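Local coordinates for beta-microseminoprotein (PDB 3IX0) that is a secreted, disulfide-rich homodimer of seminal plasma that interacts with PI16 and probably binds immunoglobulin, at residues C2-N7 / E46-T51; P27-W32 / T41-E46; V53-G58 / C73-V78; N63-F68 / V78-P83. All blocks are in the same frame, centred on the assembly; numbering follows the deposited sequence.

Contact 1 (C2-N7 / E46-T51); sequences CYFIPN and EISCCT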
loop_
_atom_site.group_PDB
_atom_site.type_symbol
_atom_site.label_atom_id
_atom_site.label_comp_id
_atom_site.label_asym_id
_atom_site.label_seq_id
_atom_site.Cartn_x
_atom_site.Cartn_y
_atom_site.Cartn_z
ATOM N N CYS B 2 0.899 0.922 -2.847
ATOM C CA CYS B 2 0.787 0.551 -4.247
ATOM C C CYS B 2 0.628 1.803 -5.091
ATOM O O CYS B 2 0.139 2.823 -4.613
ATOM C CB CYS B 2 -0.429 -0.361 -4.472
ATOM S SG CYS B 2 -0.606 -1.819 -3.351
ATOM N N TYR B 3 1.060 1.730 -6.341
ATOM C CA TYR B 3 0.658 2.727 -7.318
ATOM C C TYR B 3 -0.160 2.049 -8.396
ATOM O O TYR B 3 -0.037 0.849 -8.590
ATOM C CB TYR B 3 1.846 3.526 -7.901
ATOM C CG TYR B 3 2.852 2.765 -8.757
ATOM C CD1 TYR B 3 2.551 2.406 -10.059
ATOM C CD2 TYR B 3 4.131 2.454 -8.273
ATOM C CE1 TYR B 3 3.473 1.738 -10.863
ATOM C CE2 TYR B 3 5.062 1.778 -9.068
ATOM C CZ TYR B 3 4.719 1.424 -10.360
ATOM O OH TYR B 3 5.606 0.760 -11.167
ATOM N N PHE B 4 -1.017 2.832 -9.053
ATOM C CA PHE B 4 -1.821 2.392 -10.182
ATOM C C PHE B 4 -1.662 3.415 -11.306
ATOM O O PHE B 4 -1.875 4.611 -11.105
ATOM C CB PHE B 4 -3.298 2.293 -9.805
ATOM C CG PHE B 4 -3.603 1.240 -8.775
ATOM C CD1 PHE B 4 -4.259 0.068 -9.133
ATOM C CD2 PHE B 4 -3.248 1.424 -7.451
ATOM C CE1 PHE B 4 -4.541 -0.908 -8.181
ATOM C CE2 PHE B 4 -3.536 0.463 -6.497
ATOM C CZ PHE B 4 -4.180 -0.704 -6.864
ATOM N N ILE B 5 -1.272 2.943 -12.484
ATOM C CA ILE B 5 -1.103 3.803 -13.640
ATOM C C ILE B 5 -1.840 3.167 -14.800
ATOM O O ILE B 5 -2.167 1.971 -14.766
ATOM C CB ILE B 5 0.376 3.957 -14.035
ATOM C CG1 ILE B 5 1.013 2.574 -14.153
ATOM C CG2 ILE B 5 1.108 4.814 -13.022
ATOM C CD1 ILE B 5 2.423 2.562 -14.733
ATOM N N PRO B 6 -2.106 3.967 -15.833
ATOM C CA PRO B 6 -2.816 3.487 -17.018
ATOM C C PRO B 6 -2.028 2.380 -17.679
ATOM O O PRO B 6 -0.810 2.409 -17.636
ATOM C CB PRO B 6 -2.810 4.710 -17.948
ATOM C CG PRO B 6 -2.605 5.896 -17.040
ATOM C CD PRO B 6 -1.733 5.390 -15.930
ATOM N N ASN B 7 -2.718 1.412 -18.267
ATOM C CA ASN B 7 -2.083 0.459 -19.157
ATOM C C ASN B 7 -2.156 0.965 -20.610
ATOM O O ASN B 7 -3.214 0.970 -21.225
ATOM C CB ASN B 7 -2.756 -0.905 -19.042
ATOM C CG ASN B 7 -2.145 -1.921 -19.977
ATOM O OD1 ASN B 7 -1.047 -1.712 -20.475
ATOM N ND2 ASN B 7 -2.851 -3.027 -20.225
ATOM N N GLU B 46 -5.160 -0.910 -16.472
ATOM C CA GLU B 46 -4.226 -0.375 -15.500
ATOM C C GLU B 46 -3.126 -1.353 -15.120
ATOM O O GLU B 46 -3.258 -2.556 -15.314
ATOM C CB GLU B 46 -4.974 0.064 -14.231
ATOM C CG GLU B 46 -5.751 -1.040 -13.536
ATOM C CD GLU B 46 -6.406 -0.568 -12.236
ATOM O OE1 GLU B 46 -6.498 0.657 -12.011
ATOM O OE2 GLU B 46 -6.826 -1.426 -11.432
ATOM N N ILE B 47 -2.051 -0.813 -14.561
ATOM C CA ILE B 47 -1.005 -1.603 -13.969
ATOM C C ILE B 47 -0.838 -1.111 -12.543
ATOM O O ILE B 47 -0.773 0.094 -12.298
ATOM C CB ILE B 47 0.330 -1.423 -14.714
ATOM C CG1 ILE B 47 0.178 -1.763 -16.201
ATOM C CG2 ILE B 47 1.410 -2.314 -14.096
ATOM C CD1 ILE B 47 1.345 -1.286 -17.037
ATOM N N SER B 48 -0.783 -2.044 -11.601
ATOM C CA SER B 48 -0.484 -1.703 -10.228
ATOM C C SER B 48 0.814 -2.391 -9.796
ATOM O O SER B 48 1.097 -3.514 -10.193
ATOM C CB SER B 48 -1.627 -2.135 -9.316
ATOM O OG SER B 48 -1.711 -3.548 -9.271
ATOM N N CYS B 49 1.607 -1.703 -8.997
ATOM C CA CYS B 49 2.762 -2.318 -8.358
ATOM C C CYS B 49 2.698 -2.001 -6.873
ATOM O O CYS B 49 2.412 -0.859 -6.487
ATOM C CB CYS B 49 4.070 -1.807 -8.975
ATOM S SG CYS B 49 4.307 -2.402 -10.686
ATOM N N CYS B 50 2.943 -3.016 -6.047
ATOM C CA CYS B 50 2.905 -2.857 -4.608
ATOM C C CYS B 50 4.215 -3.371 -4.025
ATOM O O CYS B 50 4.753 -4.362 -4.483
ATOM C CB CYS B 50 1.745 -3.661 -4.009
ATOM S SG CYS B 50 0.128 -3.240 -4.626
ATOM N N THR B 51 4.722 -2.709 -2.993
ATOM C CA THR B 51 5.948 -3.174 -2.385
ATOM C C THR B 51 5.703 -4.467 -1.600
ATOM O O THR B 51 4.657 -4.653 -0.970
ATOM C CB THR B 51 6.556 -2.120 -1.459
ATOM O OG1 THR B 51 7.815 -2.601 -0.982
ATOM C CG2 THR B 51 5.644 -1.861 -0.264
#
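Cys-2 to Pro-6 and Glu-46 to Thr-51 run antiparallel as adjacent strands, their axes 4.6 Å apart, with Tyr-3/Cys-49 and Ile-5/Ile-47 as the hydrogen-bonded pairs. Each of those pairs is closed by two backbone bonds, the shortest being Ile-47 N to Ile-5 O at 2.8 Å. At the non-hydrogen-bonded pair Cys-2/Cys-50 a disulfide ties the strands together, SG to SG 2.0 Å, with chi3 at 107°. On the same face, CB of Ser-48 sits over the Phe-4 ring, 3.6 Å from its centroid but displaced toward CD1 and CE1. The Glu-46 carboxylate approaches Phe-4 CD1 obliquely. The other face carries Tyr-3, whose CG lies between the backbone N and the carbonyl carbon (chi1 66°); the ring takes CB of Cys-49 over one face, 3.6 Å from CZ. The Cys-49 sulfur, disulfide-bonded to Cys-40, reaches the phenol end, SG to Tyr-3 OH 3.5 Å, in an oblique sulfur-aromatic contact. An alanine in place of Tyr-3 would probably leave CB and SG of Cys-49 without their aromatic cover. Strand 2-6 is outermost in its own chain, and Tyr-3 and Phe-4 pair with an antiparallel strand of the second subunit. The disulfide and the backbone ladder thus fix covalently, and by hydrogen bonds, the strand through which the two sheets join edge to edge in the homodimer.

Contact 2 (P27-W32 / T41-E46); sequences PINSEW and TCYETE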
loop_
_atom_site.group_PDB
_atom_site.type_symbol
_atom_site.label_atom_id
_atom_site.label_comp_id
_atom_site.label_asym_id
_atom_site.label_seq_id
_atom_site.Cartn_x
_atom_site.Cartn_y
_atom_site.Cartn_z
ATOM N N PRO B 27 0.817 -10.970 -19.764
ATOM C CA PRO B 27 -0.570 -11.245 -20.135
ATOM C C PRO B 27 -1.545 -10.435 -19.282
ATOM O O PRO B 27 -1.290 -10.173 -18.095
ATOM C CB PRO B 27 -0.722 -12.747 -19.834
ATOM C CG PRO B 27 0.681 -13.277 -19.721
ATOM C CD PRO B 27 1.499 -12.145 -19.199
ATOM N N ILE B 28 -2.653 -10.030 -19.893
ATOM C CA ILE B 28 -3.718 -9.364 -19.157
ATOM C C ILE B 28 -4.097 -10.296 -18.020
ATOM O O ILE B 28 -4.158 -11.504 -18.204
ATOM C CB ILE B 28 -4.940 -9.068 -20.063
ATOM C CG1 ILE B 28 -4.540 -8.154 -21.216
ATOM C CG2 ILE B 28 -6.021 -8.370 -19.290
ATOM C CD1 ILE B 28 -4.202 -6.752 -20.765
ATOM N N ASN B 29 -4.309 -9.722 -16.845
ATOM C CA ASN B 29 -4.609 -10.459 -15.612
ATOM C C ASN B 29 -3.494 -11.310 -15.012
ATOM O O ASN B 29 -3.766 -12.224 -14.234
ATOM C CB ASN B 29 -5.895 -11.279 -15.751
ATOM C CG ASN B 29 -7.100 -10.407 -16.017
ATOM O OD1 ASN B 29 -7.193 -9.287 -15.510
ATOM N ND2 ASN B 29 -8.018 -10.902 -16.839
ATOM N N SER B 30 -2.244 -11.014 -15.338
ATOM C CA SER B 30 -1.147 -11.770 -14.720
ATOM C C SER B 30 -0.398 -10.966 -13.660
ATOM O O SER B 30 -0.360 -9.728 -13.717
ATOM C CB SER B 30 -0.166 -12.281 -15.774
ATOM O OG SER B 30 0.679 -11.230 -16.206
ATOM N N GLU B 31 0.206 -11.682 -12.713
ATOM C CA GLU B 31 1.012 -11.076 -11.655
ATOM C C GLU B 31 2.467 -11.471 -11.841
ATOM O O GLU B 31 2.764 -12.577 -12.285
ATOM C CB GLU B 31 0.501 -11.510 -10.275
ATOM C CG GLU B 31 1.284 -10.950 -9.085
ATOM C CD GLU B 31 2.533 -11.770 -8.730
ATOM O OE1 GLU B 31 2.614 -12.954 -9.133
ATOM O OE2 GLU B 31 3.434 -11.231 -8.038
ATOM N N TRP B 32 3.381 -10.558 -11.534
ATOM C CA TRP B 32 4.805 -10.902 -11.490
ATOM C C TRP B 32 5.535 -10.177 -10.369
ATOM O O TRP B 32 5.084 -9.144 -9.878
ATOM C CB TRP B 32 5.491 -10.613 -12.817
ATOM C CG TRP B 32 5.695 -9.146 -13.158
ATOM C CD1 TRP B 32 6.851 -8.435 -13.037
ATOM C CD2 TRP B 32 4.724 -8.240 -13.719
ATOM N NE1 TRP B 32 6.659 -7.140 -13.473
ATOM C CE2 TRP B 32 5.364 -6.999 -13.895
ATOM C CE3 TRP B 32 3.377 -8.361 -14.078
ATOM C CZ2 TRP B 32 4.701 -5.877 -14.409
ATOM C CZ3 TRP B 32 2.720 -7.251 -14.581
ATOM C CH2 TRP B 32 3.385 -6.024 -14.747
ATOM N N THR B 41 0.707 -6.175 -11.018
ATOM C CA THR B 41 -0.367 -6.866 -11.702
ATOM C C THR B 41 -0.804 -6.108 -12.944
ATOM O O THR B 41 -0.994 -4.899 -12.910
ATOM C CB THR B 41 -1.577 -7.079 -10.764
ATOM O OG1 THR B 41 -1.134 -7.685 -9.542
ATOM C CG2 THR B 41 -2.638 -7.980 -11.426
ATOM N N CYS B 42 -0.945 -6.833 -14.049
ATOM C CA CYS B 42 -1.327 -6.247 -15.315
ATOM C C CYS B 42 -2.832 -6.393 -15.548
ATOM O O CYS B 42 -3.351 -7.496 -15.561
ATOM C CB CYS B 42 -0.579 -6.946 -16.446
ATOM S SG CYS B 42 -1.296 -6.642 -18.084
ATOM N N TYR B 43 -3.534 -5.286 -15.729
ATOM C CA TYR B 43 -4.947 -5.357 -16.093
ATOM C C TYR B 43 -5.191 -4.669 -17.412
ATOM O O TYR B 43 -4.383 -3.848 -17.893
ATOM C CB TYR B 43 -5.859 -4.670 -15.059
ATOM C CG TYR B 43 -5.684 -5.134 -13.639
ATOM C CD1 TYR B 43 -4.822 -4.470 -12.779
ATOM C CD2 TYR B 43 -6.378 -6.233 -13.155
ATOM C CE1 TYR B 43 -4.648 -4.893 -11.478
ATOM C CE2 TYR B 43 -6.210 -6.661 -11.849
ATOM C CZ TYR B 43 -5.347 -5.986 -11.014
ATOM O OH TYR B 43 -5.169 -6.409 -9.711
ATOM N N GLU B 44 -6.349 -4.993 -17.963
ATOM C CA GLU B 44 -6.860 -4.369 -19.163
ATOM C C GLU B 44 -6.545 -2.871 -19.170
ATOM O O GLU B 44 -5.875 -2.381 -20.069
ATOM C CB GLU B 44 -8.368 -4.613 -19.230
ATOM C CG GLU B 44 -8.964 -4.536 -20.609
ATOM C CD GLU B 44 -8.395 -5.577 -21.546
ATOM O OE1 GLU B 44 -7.840 -5.187 -22.601
ATOM O OE2 GLU B 44 -8.505 -6.780 -21.226
ATOM N N THR B 45 -6.984 -2.147 -18.146
ATOM C CA THR B 45 -6.878 -0.698 -18.189
ATOM C C THR B 45 -5.846 -0.086 -17.254
ATOM O O THR B 45 -5.662 1.127 -17.254
ATOM C CB THR B 45 -8.233 -0.048 -17.890
ATOM O OG1 THR B 45 -8.670 -0.465 -16.593
ATOM C CG2 THR B 45 -9.254 -0.477 -18.937
ATOM N N GLU B 46 -5.160 -0.910 -16.472
ATOM C CA GLU B 46 -4.226 -0.375 -15.500
ATOM C C GLU B 46 -3.126 -1.353 -15.120
ATOM O O GLU B 46 -3.258 -2.556 -15.314
ATOM C CB GLU B 46 -4.974 0.064 -14.231
ATOM C CG GLU B 46 -5.751 -1.040 -13.536
ATOM C CD GLU B 46 -6.406 -0.568 -12.236
ATOM O OE1 GLU B 46 -6.498 0.657 -12.011
ATOM O OE2 GLU B 46 -6.826 -1.426 -11.432
HETATM O O HOH W 1 -8.290 -6.741 -16.365
#
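Glu-31 and Thr-41 form an antiparallel non-hydrogen-bonded pair in the beta hairpin of strands 31-33 and 38-42, and just before it Pro-27 to Ser-30 make a type II beta turn against the same partner strand. Backbone bonds set the register: Cys-42 N gives a nearly straight bond to Ser-30 O (3.0 Å, 173° at the hydrogen), and Asn-29 N reaches Cys-42 O at 2.7 Å with a more bent N-H. Within the turn, Pro-27 O is gripped twice, by Ser-30 N and by Ser-30 OG, the hydroxyl lying in the carbonyl plane on a lone pair. Apolar packing gathers round Cys-42, whose SG is anti to the backbone N (chi1 164°) and disulfide-bonded to Cys-18. That sulfur lies 3.8 Å from Ile-28 CA, with Ile-28 CD1 close beside it, while CZ3 of Trp-32 comes to 3.8 Å from Cys-42 CB; the indole also stacks with His-26. Polar side chains make up the third group. Glu-44 bends at chi2 and crosses Ile-28 obliquely, its OE2 meeting CG2 at 3.5 Å, while OE1 makes a salt bridge to Arg-16. The Asn-29 and Tyr-43 side chains cross at about a right angle, amide and ring planes 70° apart. Between the turn and the loop after strand 38-42 one water donates to Asn-29 OD1 at 2.9 Å and accepts from Glu-44 N, in the plane of the Tyr-43 ring at its edge.

Contact 3 (V53-G58 / C73-V78); sequences VSTPVG and CKYIVV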
loop_
_atom_site.group_PDB
_atom_site.type_symbol
_atom_site.label_atom_id
_atom_site.label_comp_id
_atom_site.label_asym_id
_atom_site.label_seq_id
_atom_site.Cartn_x
_atom_site.Cartn_y
_atom_site.Cartn_z
ATOM N N VAL B 53 7.906 -5.061 0.762
ATOM C CA VAL B 53 8.746 -4.828 1.937
ATOM C C VAL B 53 7.992 -4.193 3.095
ATOM O O VAL B 53 7.457 -3.101 2.969
ATOM C CB VAL B 53 9.978 -3.944 1.620
ATOM C CG1 VAL B 53 10.850 -3.788 2.876
ATOM C CG2 VAL B 53 10.780 -4.538 0.464
ATOM N N SER B 54 7.976 -4.880 4.233
ATOM C CA SER B 54 7.476 -4.300 5.464
ATOM C C SER B 54 8.590 -3.555 6.230
ATOM O O SER B 54 9.594 -4.144 6.629
ATOM C CB SER B 54 6.866 -5.393 6.340
ATOM O OG SER B 54 5.939 -4.821 7.227
ATOM N N THR B 55 8.399 -2.257 6.427
ATOM C CA THR B 55 9.381 -1.407 7.098
ATOM C C THR B 55 9.086 -1.278 8.588
ATOM O O THR B 55 8.041 -0.770 8.971
ATOM C CB THR B 55 9.367 0.016 6.482
ATOM O OG1 THR B 55 9.496 -0.091 5.070
ATOM C CG2 THR B 55 10.505 0.884 7.029
ATOM N N PRO B 56 10.012 -1.736 9.439
ATOM C CA PRO B 56 9.827 -1.564 10.884
ATOM C C PRO B 56 10.008 -0.104 11.248
ATOM O O PRO B 56 10.992 0.492 10.841
ATOM C CB PRO B 56 10.977 -2.372 11.480
ATOM C CG PRO B 56 12.050 -2.319 10.353
ATOM C CD PRO B 56 11.237 -2.491 9.112
ATOM N N VAL B 57 9.086 0.451 12.024
ATOM C CA VAL B 57 9.124 1.871 12.363
ATOM C C VAL B 57 9.049 2.092 13.873
ATOM O O VAL B 57 9.360 3.175 14.370
ATOM C CB VAL B 57 8.007 2.668 11.636
ATOM C CG1 VAL B 57 8.290 2.734 10.141
ATOM C CG2 VAL B 57 6.628 2.033 11.888
ATOM N N GLY B 58 8.653 1.059 14.605
ATOM C CA GLY B 58 8.580 1.164 16.048
ATOM C C GLY B 58 9.523 0.202 16.746
ATOM O O GLY B 58 9.279 -1.004 16.810
ATOM N N CYS B 73 13.857 -9.396 0.491
ATOM C CA CYS B 73 12.904 -8.302 0.500
ATOM C C CYS B 73 12.367 -8.040 1.885
ATOM O O CYS B 73 11.156 -7.902 2.059
ATOM C CB CYS B 73 11.736 -8.616 -0.429
ATOM S SG CYS B 73 12.239 -8.671 -2.098
ATOM N N LYS B 74 13.250 -7.991 2.876
ATOM C CA LYS B 74 12.805 -7.688 4.233
ATOM C C LYS B 74 13.872 -7.005 5.078
ATOM O O LYS B 74 15.048 -6.967 4.716
ATOM C CB LYS B 74 12.360 -8.974 4.943
ATOM C CG LYS B 74 13.502 -9.979 5.172
ATOM C CD LYS B 74 13.183 -10.962 6.295
ATOM C CE LYS B 74 14.401 -11.817 6.634
ATOM N NZ LYS B 74 14.084 -12.888 7.621
ATOM N N TYR B 75 13.451 -6.491 6.225
ATOM C CA TYR B 75 14.368 -5.939 7.214
ATOM C C TYR B 75 14.572 -6.892 8.373
ATOM O O TYR B 75 13.679 -7.635 8.737
ATOM C CB TYR B 75 13.798 -4.670 7.818
ATOM C CG TYR B 75 13.890 -3.468 6.945
ATOM C CD1 TYR B 75 12.835 -3.116 6.102
ATOM C CD2 TYR B 75 15.015 -2.663 6.972
ATOM C CE1 TYR B 75 12.909 -1.988 5.301
ATOM C CE2 TYR B 75 15.102 -1.523 6.170
ATOM C CZ TYR B 75 14.053 -1.200 5.342
ATOM O OH TYR B 75 14.148 -0.088 4.557
ATOM N N ILE B 76 15.751 -6.835 8.966
ATOM C CA ILE B 76 15.939 -7.354 10.301
ATOM C C ILE B 76 16.169 -6.148 11.209
ATOM O O ILE B 76 16.530 -5.067 10.738
ATOM C CB ILE B 76 17.117 -8.342 10.378
ATOM C CG1 ILE B 76 18.413 -7.698 9.882
ATOM C CG2 ILE B 76 16.802 -9.594 9.560
ATOM C CD1 ILE B 76 19.672 -8.410 10.374
ATOM N N VAL B 77 15.915 -6.323 12.495
ATOM C CA VAL B 77 16.114 -5.254 13.466
ATOM C C VAL B 77 16.926 -5.812 14.615
ATOM O O VAL B 77 16.496 -6.744 15.295
ATOM C CB VAL B 77 14.806 -4.702 14.009
ATOM C CG1 VAL B 77 15.090 -3.570 14.971
ATOM C CG2 VAL B 77 13.898 -4.236 12.843
ATOM N N VAL B 78 18.104 -5.227 14.819
ATOM C CA VAL B 78 19.131 -5.854 15.622
ATOM C C VAL B 78 19.862 -4.853 16.503
ATOM O O VAL B 78 19.795 -3.646 16.297
ATOM C CB VAL B 78 20.131 -6.599 14.721
ATOM C CG1 VAL B 78 19.435 -7.737 13.999
ATOM C CG2 VAL B 78 20.751 -5.657 13.702
HETATM O O HOH W 2 9.297 -7.683 4.318
HETATM O O HOH W 3 10.431 -6.572 6.500
HETATM O O HOH W 4 11.651 0.599 3.977
#
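Tyr-75 projects from its strand toward residues 53-56, and the contact is built round its ring. Pro-56 crosses the tyrosine side chain at about a right angle, CD reaching 3.5 Å from Tyr-75 CD1 and also touching CB and CG. Val-53 likewise crosses it at about a right angle, with CG1 3.7 Å from CE1. Thr-55 instead lies alongside, pointing the same way, and Ser-54 O meets CD1 at the ring edge, near its plane. Farther on, Pro-56 and Val-77 slide past each other in opposite directions, CG to CG2 3.6 Å. No direct hydrogen bond joins the segments; three waters do it. One is held by Ser-54 N and Cys-73 O, a second donates to Ser-54 O (2.6 Å) and accepts from Tyr-75 N, and a third lies between Thr-55 OG1 and Tyr-75 OH. An alanine at Tyr-75 would probably open a gap beside Val-53 and Pro-56 and leave the third water without its phenol partner. With strand axes 7.3 Å apart and inclined at 37°, this is side-chain and water-mediated packing between two separate two-stranded antiparallel sheets, 55-58 with 91-93 and 64-69 with 74-79, rather than one continuous sheet.

Contact 4 (N63-F68 / V78-P83); sequences NCQRIF and VEKKDP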
loop_
_atom_site.group_PDB
_atom_site.type_symbol
_atom_site.label_atom_id
_atom_site.label_comp_id
_atom_site.label_asym_id
_atom_site.label_seq_id
_atom_site.Cartn_x
_atom_site.Cartn_y
_atom_site.Cartn_z
ATOM N N ASN B 63 19.334 1.804 20.827
ATOM C CA ASN B 63 20.141 0.601 20.953
ATOM C C ASN B 63 20.053 -0.377 19.771
ATOM O O ASN B 63 20.852 -1.307 19.679
ATOM C CB ASN B 63 19.786 -0.095 22.261
ATOM C CG ASN B 63 20.031 0.786 23.462
ATOM O OD1 ASN B 63 21.159 1.219 23.699
ATOM N ND2 ASN B 63 18.975 1.067 24.231
ATOM N N CYS B 64 19.107 -0.136 18.862
ATOM C CA CYS B 64 18.826 -1.054 17.768
ATOM C C CYS B 64 18.813 -0.341 16.427
ATOM O O CYS B 64 18.534 0.845 16.344
ATOM C CB CYS B 64 17.460 -1.727 17.966
ATOM S SG CYS B 64 17.245 -2.614 19.515
ATOM N N GLN B 65 19.083 -1.081 15.366
ATOM C CA GLN B 65 19.052 -0.516 14.043
ATOM C C GLN B 65 18.320 -1.488 13.117
ATOM O O GLN B 65 18.274 -2.692 13.379
ATOM C CB GLN B 65 20.483 -0.266 13.525
ATOM C CG GLN B 65 21.267 -1.532 13.248
ATOM C CD GLN B 65 22.735 -1.275 12.874
ATOM O OE1 GLN B 65 23.071 -0.268 12.256
ATOM N NE2 GLN B 65 23.603 -2.208 13.236
ATOM N N ARG B 66 17.761 -0.971 12.031
ATOM C CA ARG B 66 17.179 -1.842 11.015
ATOM C C ARG B 66 18.144 -2.007 9.847
ATOM O O ARG B 66 18.829 -1.068 9.438
ATOM C CB ARG B 66 15.827 -1.306 10.531
ATOM C CG ARG B 66 15.904 -0.034 9.675
ATOM C CD ARG B 66 14.539 0.627 9.571
ATOM N NE ARG B 66 14.578 1.852 8.781
ATOM C CZ ARG B 66 13.722 2.864 8.915
ATOM N NH1 ARG B 66 12.748 2.811 9.819
ATOM N NH2 ARG B 66 13.843 3.938 8.144
ATOM N N ILE B 67 18.215 -3.217 9.317
ATOM C CA ILE B 67 19.117 -3.487 8.220
ATOM C C ILE B 67 18.314 -4.211 7.131
ATOM O O ILE B 67 17.631 -5.204 7.393
ATOM C CB ILE B 67 20.314 -4.347 8.680
ATOM C CG1 ILE B 67 21.046 -3.686 9.849
ATOM C CG2 ILE B 67 21.243 -4.615 7.506
ATOM C CD1 ILE B 67 22.180 -4.555 10.435
ATOM N N PHE B 68 18.392 -3.699 5.913
ATOM C CA PHE B 68 17.613 -4.224 4.804
ATOM C C PHE B 68 18.316 -5.423 4.194
ATOM O O PHE B 68 19.502 -5.359 3.936
ATOM C CB PHE B 68 17.445 -3.143 3.726
ATOM C CG PHE B 68 16.620 -3.589 2.551
ATOM C CD1 PHE B 68 15.354 -4.114 2.740
ATOM C CD2 PHE B 68 17.113 -3.487 1.257
ATOM C CE1 PHE B 68 14.595 -4.536 1.665
ATOM C CE2 PHE B 68 16.354 -3.898 0.186
ATOM C CZ PHE B 68 15.094 -4.428 0.391
ATOM N N VAL B 78 18.104 -5.227 14.819
ATOM C CA VAL B 78 19.131 -5.854 15.622
ATOM C C VAL B 78 19.862 -4.853 16.503
ATOM O O VAL B 78 19.795 -3.646 16.297
ATOM C CB VAL B 78 20.131 -6.599 14.721
ATOM C CG1 VAL B 78 19.435 -7.737 13.999
ATOM C CG2 VAL B 78 20.751 -5.657 13.702
ATOM N N GLU B 79 20.549 -5.370 17.507
ATOM C CA GLU B 79 21.300 -4.529 18.418
ATOM C C GLU B 79 22.502 -3.897 17.719
ATOM O O GLU B 79 23.237 -4.572 16.982
ATOM C CB GLU B 79 21.753 -5.344 19.623
ATOM C CG GLU B 79 20.623 -5.693 20.575
ATOM C CD GLU B 79 21.095 -6.480 21.800
ATOM O OE1 GLU B 79 22.323 -6.574 22.045
ATOM O OE2 GLU B 79 20.226 -7.001 22.522
ATOM N N LYS B 80 22.683 -2.596 17.949
ATOM C CA LYS B 80 23.860 -1.889 17.445
ATOM C C LYS B 80 25.171 -2.507 17.940
ATOM O O LYS B 80 26.103 -2.723 17.149
ATOM C CB LYS B 80 23.790 -0.406 17.787
ATOM C CG LYS B 80 22.670 0.346 17.045
ATOM C CD LYS B 80 22.657 1.810 17.450
ATOM C CE LYS B 80 21.579 2.600 16.727
ATOM N NZ LYS B 80 21.394 3.951 17.347
ATOM N N LYS B 81 25.230 -2.827 19.229
ATOM C CA LYS B 81 26.458 -3.365 19.817
ATOM C C LYS B 81 26.721 -4.806 19.393
ATOM O O LYS B 81 27.806 -5.324 19.619
ATOM C CB LYS B 81 26.431 -3.266 21.338
ATOM C CG LYS B 81 25.506 -4.263 21.981
ATOM C CD LYS B 81 25.220 -3.889 23.418
ATOM C CE LYS B 81 24.542 -5.037 24.151
ATOM N NZ LYS B 81 24.943 -5.048 25.576
ATOM N N ASP B 82 25.739 -5.439 18.753
ATOM C CA ASP B 82 25.897 -6.825 18.281
ATOM C C ASP B 82 24.734 -7.255 17.393
ATOM O O ASP B 82 23.720 -7.763 17.881
ATOM C CB ASP B 82 26.025 -7.796 19.461
ATOM C CG ASP B 82 26.263 -9.229 19.016
ATOM O OD1 ASP B 82 26.406 -9.471 17.798
ATOM O OD2 ASP B 82 26.311 -10.116 19.893
ATOM N N PRO B 83 24.872 -7.029 16.089
ATOM C CA PRO B 83 23.803 -7.284 15.114
ATOM C C PRO B 83 23.371 -8.749 15.043
ATOM O O PRO B 83 22.456 -9.066 14.274
ATOM C CB PRO B 83 24.423 -6.808 13.784
ATOM C CG PRO B 83 25.380 -5.707 14.201
ATOM C CD PRO B 83 25.984 -6.252 15.508
HETATM O O HOH W 5 23.031 -2.017 20.988
HETATM O O HOH W 6 25.994 -1.919 14.361
#
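Val-78 pairs with Gln-65 by two backbone hydrogen bonds, its N to Gln-65 O at 2.9 Å and Gln-65 N to its O at 2.8 Å. The Val-78 carbonyl oxygen also takes a CA-H contact from Cys-64. CG2 of Val-78 lies between the backbone N and the carbonyl carbon, and there meets CD1 of Ile-67 at 3.7 Å, the two side chains crossing at about a right angle. Glu-79 follows in a non-hydrogen-bonded pair with Cys-64, the side chains diverging; the Cys-64 sulfur is disulfide-bonded to Cys-87. This is the open end of the beta hairpin formed by strands 64-69 and 74-79, where the second strand leaves its partner and enters a turn. Lys-80 N still reaches back to Asn-63 O, 2.8 Å away and almost straight at the hydrogen (171°). The Lys-80 side chain is extended and runs over the backbone of 63-64, CG against Asn-63 O and CE 3.5 Å from Cys-64 O, before NZ hydrogen-bonds to the carbonyls of Lys-61 and Asp-62. The Lys-80 carbonyl accepts from a water that Gln-65 NE2 holds weakly. At Lys-81 the backbone N donates to a second water, which in turn donates to Asn-63 O at 2.6 Å, giving that oxygen another donor. Asp-82 N closes the turn onto Glu-79 O, and Pro-83 brings CG to 4.0 Å from Gln-65 NE2.

The four contacts fall into two groups on opposite sides of the chain's centre. Contacts 1 and 2, centres 9 Å apart, share Glu-46 and belong to the four-stranded antiparallel sheet in the order 2-6, 46-51, 38-42, 31-33; contact 2 lies within the span from 2-7 to 46-51, ending at the shared Glu-46. Contacts 3 and 4, centres 11 Å apart, share Val-78 and strand 74-79, and their segments alternate along the chain. Between the groups the centres of contacts 1 and 3 are 23 Å apart, yet 46-51 leads almost directly to 53-58. The elongated monomer thus has two all-beta parts, with strand 2-6 of contact 1 pairing with a strand of the second subunit at the dimer edge.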